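Local coordinates for Acarbose/maltose binding protein GacH (Streptomyces glaucescens, PDB 3K01) that binds acarbose and an acarbose homologue as the solute receptor of an ABC transporter, and probably maltose as well, at residues 38-43 / 332-337. Residues are numbered along the deposited sequence; the frame is centred on the assembly and turned at random.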
loop_
_atom_site.group_PDB
_atom_site.type_symbol
_atom_site.label_atom_id
_atom_site.label_comp_id
_atom_site.label_asym_id
_atom_site.label_seq_id
_atom_site.Cartn_x
_atom_site.Cartn_y
_atom_site.Cartn_z
ATOM N N GLU A 38 -1.119 -9.538 15.097
ATOM C CA GLU A 38 -0.890 -10.068 16.440
ATOM C C GLU A 38 0.076 -9.225 17.269
ATOM O O GLU A 38 -0.141 -9.032 18.467
ATOM C CB GLU A 38 -0.399 -11.525 16.344
ATOM C CG GLU A 38 0.053 -12.161 17.653
ATOM C CD GLU A 38 -1.088 -12.424 18.621
ATOM O OE1 GLU A 38 -2.251 -12.612 18.176
ATOM O OE2 GLU A 38 -0.813 -12.467 19.841
ATOM N N ALA A 39 1.138 -8.739 16.630
ATOM C CA ALA A 39 2.161 -7.961 17.313
ATOM C C ALA A 39 1.722 -6.518 17.556
ATOM O O ALA A 39 2.275 -5.836 18.418
ATOM C CB ALA A 39 3.460 -7.982 16.523
ATOM N N GLU A 40 0.759 -6.046 16.759
ATOM C CA GLU A 40 0.324 -4.641 16.815
ATOM C C GLU A 40 -0.887 -4.405 17.699
ATOM O O GLU A 40 -1.087 -3.290 18.174
ATOM C CB GLU A 40 -0.009 -4.148 15.407
ATOM C CG GLU A 40 1.196 -4.104 14.499
ATOM C CD GLU A 40 0.862 -3.999 13.033
ATOM O OE1 GLU A 40 -0.302 -4.273 12.635
ATOM O OE2 GLU A 40 1.803 -3.649 12.273
ATOM N N LYS A 41 -1.686 -5.450 17.923
ATOM C CA LYS A 41 -3.040 -5.232 18.456
ATOM C C LYS A 41 -3.078 -4.770 19.908
ATOM O O LYS A 41 -3.977 -4.008 20.281
ATOM C CB LYS A 41 -3.944 -6.444 18.231
ATOM C CG LYS A 41 -3.504 -7.703 18.982
ATOM C CD LYS A 41 -4.333 -8.895 18.559
ATOM C CE LYS A 41 -3.947 -10.139 19.364
ATOM N NZ LYS A 41 -4.703 -11.315 18.877
ATOM N N ALA A 42 -2.119 -5.192 20.732
ATOM C CA ALA A 42 -2.088 -4.703 22.124
ATOM C C ALA A 42 -1.882 -3.189 22.159
ATOM O O ALA A 42 -2.538 -2.477 22.912
ATOM C CB ALA A 42 -1.003 -5.416 22.958
ATOM N N THR A 43 -0.973 -2.702 21.323
ATOM C CA THR A 43 -0.707 -1.270 21.253
ATOM C C THR A 43 -1.925 -0.521 20.730
ATOM O O THR A 43 -2.306 0.527 21.290
ATOM C CB THR A 43 0.506 -0.978 20.356
ATOM O OG1 THR A 43 1.672 -1.558 20.953
ATOM C CG2 THR A 43 0.734 0.516 20.162
ATOM N N LEU A 332 5.328 0.706 16.946
ATOM C CA LEU A 332 5.056 -0.310 15.935
ATOM C C LEU A 332 5.795 -0.105 14.624
ATOM O O LEU A 332 5.720 -0.962 13.763
ATOM C CB LEU A 332 3.550 -0.354 15.632
ATOM C CG LEU A 332 2.637 -0.628 16.832
ATOM C CD1 LEU A 332 1.186 -0.600 16.371
ATOM C CD2 LEU A 332 3.001 -1.994 17.474
ATOM N N SER A 333 6.415 1.056 14.437
ATOM C CA SER A 333 7.161 1.389 13.217
ATOM C C SER A 333 6.279 1.417 11.967
ATOM O O SER A 333 6.772 1.233 10.850
ATOM C CB SER A 333 8.331 0.421 13.021
ATOM O OG SER A 333 9.249 0.584 14.089
ATOM N N LEU A 334 4.980 1.672 12.140
ATOM C CA LEU A 334 4.107 1.943 10.998
ATOM C C LEU A 334 4.300 3.361 10.543
ATOM O O LEU A 334 4.576 4.255 11.352
ATOM C CB LEU A 334 2.649 1.676 11.359
ATOM C CG LEU A 334 2.338 0.225 11.703
ATOM C CD1 LEU A 334 0.911 0.089 12.225
ATOM C CD2 LEU A 334 2.603 -0.696 10.492
ATOM N N LEU A 335 4.127 3.602 9.255
ATOM C CA LEU A 335 4.495 4.893 8.685
ATOM C C LEU A 335 3.325 5.881 8.768
ATOM O O LEU A 335 2.232 5.569 8.322
ATOM C CB LEU A 335 4.940 4.736 7.217
ATOM C CG LEU A 335 6.070 3.720 7.023
ATOM C CD1 LEU A 335 6.258 3.412 5.554
ATOM C CD2 LEU A 335 7.388 4.231 7.646
ATOM N N PRO A 336 3.579 7.082 9.328
ATOM C CA PRO A 336 2.471 8.030 9.471
ATOM C C PRO A 336 2.017 8.659 8.175
ATOM O O PRO A 336 2.746 8.692 7.176
ATOM C CB PRO A 336 3.035 9.112 10.394
ATOM C CG PRO A 336 4.518 8.891 10.458
ATOM C CD PRO A 336 4.869 7.586 9.863
ATOM N N THR A 337 0.813 9.218 8.198
ATOM C CA THR A 337 0.362 9.985 7.054
ATOM C C THR A 337 0.538 11.472 7.252
ATOM O O THR A 337 0.492 12.229 6.284
ATOM C CB THR A 337 -1.095 9.726 6.747
ATOM O OG1 THR A 337 -1.908 10.176 7.854
ATOM C CG2 THR A 337 -1.323 8.254 6.515
HETATM O O HOH W 1 4.380 -3.261 13.035
#
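Where helix 322-332 runs out in this solute-binding protein, its last residue, Leu-332, packs against Glu-40 and Thr-43, near the N-terminal end of helix 41-49, a surface junction between an N-terminal helix and a helix end nearly 290 residues further along the chain. It illustrates how two leucines and a bridging water can join two chain segments that share no direct polar bond. The isobutyl group of Leu-332 divides the work between its methyls: CD2 rests 3.8 Å from Glu-40 CA and also meets Thr-43 OG1, while CD1 lies 3.9 Å from Glu-40 CB. Thr-43 answers tip to tip, its CG2 4.0 Å from Leu-332 CG; with that methyl anti to the backbone N and OG1 beside it (chi1 -64°), both branches face the leucine. Glu-40 runs past at a slant, its aliphatic part against Leu-332, and the chain, extended beyond CG (chi2 164°), carries the carboxylate on to Leu-334, which approaches from the opposite direction and brings CD2 to 3.5 Å from Glu-40 OE2. The same OE2 accepts a hydrogen bond of 2.7 Å from a water, which gives its other proton to Leu-332 O at 2.8 Å. Ser-333, with positive phi, takes the chain out of the helix, and Leu-334 then turns its side chain back toward Glu-40 while its O bonds to Thr-329 OG1. Glu-40 is thus used twice, its methylenes as apolar surface and its carboxylate as an acceptor; the water lets a carboxylate and a carbonyl oxygen, neither of which can donate to the other when the acid is ionised, be linked between the two segments.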